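Local coordinates for hypothetical protein MJ1247 (Methanocaldococcus jannaschii, PDB 1JEO), which catalyses the isomerization between 3-hexulose 6-phosphate and fructose 6-phosphate, as a homotetrameric member of the SIS family, at residues I130-K135 against L151-L156. Sequence-based numbering, arbitrary orientation.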
loop_
_atom_site.group_PDB
_atom_site.type_symbol
_atom_site.label_atom_id
_atom_site.label_comp_id
_atom_site.label_asym_id
_atom_site.label_seq_id
_atom_site.Cartn_x
_atom_site.Cartn_y
_atom_site.Cartn_z
ATOM N N ILE A 130 -0.799 1.430 -9.150
ATOM C CA ILE A 130 0.461 2.111 -8.853
ATOM C C ILE A 130 1.622 1.115 -9.059
ATOM O O ILE A 130 1.946 0.339 -8.154
ATOM C CB ILE A 130 0.486 2.718 -7.401
ATOM C CG1 ILE A 130 -0.697 3.680 -7.197
ATOM C CG2 ILE A 130 1.817 3.465 -7.158
ATOM C CD1 ILE A 130 -0.810 4.294 -5.799
ATOM N N PRO A 131 2.234 1.095 -10.269
ATOM C CA PRO A 131 3.349 0.179 -10.543
ATOM C C PRO A 131 4.669 0.684 -9.954
ATOM O O PRO A 131 4.972 1.875 -10.027
ATOM C CB PRO A 131 3.428 0.170 -12.079
ATOM C CG PRO A 131 2.112 0.746 -12.536
ATOM C CD PRO A 131 1.852 1.796 -11.510
ATOM N N LEU A 132 5.404 -0.211 -9.295
ATOM C CA LEU A 132 6.709 0.112 -8.726
ATOM C C LEU A 132 7.676 -0.825 -9.442
ATOM O O LEU A 132 8.003 -1.916 -8.957
ATOM C CB LEU A 132 6.734 -0.083 -7.196
ATOM C CG LEU A 132 5.838 0.807 -6.319
ATOM C CD1 LEU A 132 5.925 0.358 -4.888
ATOM C CD2 LEU A 132 6.216 2.275 -6.428
ATOM N N GLU A 133 8.049 -0.406 -10.652
ATOM C CA GLU A 133 8.948 -1.153 -11.534
ATOM C C GLU A 133 10.402 -1.028 -11.099
ATOM O O GLU A 133 11.122 -0.099 -11.482
ATOM C CB GLU A 133 8.747 -0.700 -12.983
ATOM C CG GLU A 133 7.329 -0.944 -13.491
ATOM C CD GLU A 133 6.991 -0.129 -14.723
ATOM O OE1 GLU A 133 6.793 1.099 -14.590
ATOM O OE2 GLU A 133 6.913 -0.721 -15.821
ATOM N N VAL A 134 10.798 -1.974 -10.253
ATOM C CA VAL A 134 12.139 -2.043 -9.686
ATOM C C VAL A 134 13.051 -3.053 -10.368
ATOM O O VAL A 134 12.582 -3.968 -11.049
ATOM C CB VAL A 134 12.074 -2.358 -8.177
ATOM C CG1 VAL A 134 11.496 -1.172 -7.435
ATOM C CG2 VAL A 134 11.245 -3.608 -7.922
ATOM N N LYS A 135 14.351 -2.898 -10.128
ATOM C CA LYS A 135 15.373 -3.774 -10.689
ATOM C C LYS A 135 15.577 -4.996 -9.784
ATOM O O LYS A 135 15.717 -4.865 -8.563
ATOM C CB LYS A 135 16.691 -3.003 -10.850
ATOM C CG LYS A 135 17.596 -3.480 -11.985
ATOM C CD LYS A 135 17.063 -3.055 -13.351
ATOM C CE LYS A 135 17.968 -3.535 -14.475
ATOM N NZ LYS A 135 17.454 -3.123 -15.811
ATOM N N LEU A 151 7.553 -0.795 0.968
ATOM C CA LEU A 151 7.544 -0.388 2.384
ATOM C C LEU A 151 7.944 1.080 2.487
ATOM O O LEU A 151 7.263 1.863 3.155
ATOM C CB LEU A 151 8.503 -1.237 3.238
ATOM C CG LEU A 151 8.641 -0.890 4.736
ATOM C CD1 LEU A 151 7.314 -1.080 5.467
ATOM C CD2 LEU A 151 9.729 -1.735 5.388
ATOM N N ILE A 152 9.007 1.445 1.768
ATOM C CA ILE A 152 9.507 2.820 1.756
ATOM C C ILE A 152 8.470 3.774 1.146
ATOM O O ILE A 152 8.189 4.812 1.737
ATOM C CB ILE A 152 10.915 2.902 1.093
ATOM C CG1 ILE A 152 11.913 2.171 2.001
ATOM C CG2 ILE A 152 11.363 4.366 0.905
ATOM C CD1 ILE A 152 13.269 1.877 1.403
ATOM N N PHE A 153 7.821 3.351 0.055
ATOM C CA PHE A 153 6.774 4.142 -0.616
ATOM C C PHE A 153 5.603 4.388 0.341
ATOM O O PHE A 153 5.129 5.518 0.469
ATOM C CB PHE A 153 6.270 3.422 -1.889
ATOM C CG PHE A 153 5.057 4.070 -2.537
ATOM C CD1 PHE A 153 5.154 5.344 -3.145
ATOM C CD2 PHE A 153 3.802 3.427 -2.502
ATOM C CE1 PHE A 153 4.011 5.969 -3.704
ATOM C CE2 PHE A 153 2.647 4.041 -3.058
ATOM C CZ PHE A 153 2.750 5.316 -3.660
ATOM N N LEU A 154 5.156 3.320 1.003
ATOM C CA LEU A 154 4.040 3.395 1.942
ATOM C C LEU A 154 4.320 4.255 3.169
ATOM O O LEU A 154 3.409 4.886 3.696
ATOM C CB LEU A 154 3.547 1.995 2.316
ATOM C CG LEU A 154 2.856 1.269 1.152
ATOM C CD1 LEU A 154 2.627 -0.175 1.520
ATOM C CD2 LEU A 154 1.560 1.954 0.737
ATOM N N ASP A 155 5.589 4.326 3.574
ATOM C CA ASP A 155 5.992 5.171 4.701
ATOM C C ASP A 155 6.053 6.627 4.235
ATOM O O ASP A 155 5.806 7.538 5.024
ATOM C CB ASP A 155 7.335 4.729 5.286
ATOM C CG ASP A 155 7.234 3.444 6.112
ATOM O OD1 ASP A 155 6.165 3.159 6.693
ATOM O OD2 ASP A 155 8.248 2.727 6.202
ATOM N N LEU A 156 6.329 6.833 2.940
ATOM C CA LEU A 156 6.368 8.176 2.346
ATOM C C LEU A 156 4.940 8.709 2.170
ATOM O O LEU A 156 4.721 9.918 2.239
ATOM C CB LEU A 156 7.113 8.195 1.001
ATOM C CG LEU A 156 8.622 7.918 0.947
ATOM C CD1 LEU A 156 9.095 7.970 -0.491
ATOM C CD2 LEU A 156 9.397 8.902 1.792
#
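Phe153 reaches from helix 144-164 to Ile130, the last residue of strand 128-130, and to Leu132 in the loop that follows; within this chain the strand is an outermost one of the parallel sheet in the alpha/beta SIS fold. The contact is wholly apolar and buried, with no hydrogen bond between the segments. Ile130 uses its CG2 branch, which lies 4.1 Å from CZ of Phe153 and approaches the ring obliquely, while the two side chains cross at about a right angle. Leu132 meets the other end of the aromatic side chain, its CD1 methyl lying 4.3 Å from CB of Phe153. CA of Leu132 and CA of Phe153 are 9.1 Å apart, and side chains bridge the gap. Phe153 spans it with CG anti to the backbone N (chi1 172°), which carries the ring off the helix toward the strand end.

Further out, Phe20 of helix 19-22 meets the Phe153 ring with the planes inclined at about 40°, and Leu17 packs on both Leu132 and Phe153. Backbone hydrogen bonds to Val116 hold Ile130 and Leu132 beside the neighbouring strand, 112-115. Helix 144-164 also carries Glu147, the inferred proton acceptor, whose side chain is about 9 Å from that of Leu132. In Ile130, chi1 of -56° places CG1 beside the backbone N and leaves CG2 anti to it, directing this methyl to CZ of Phe153.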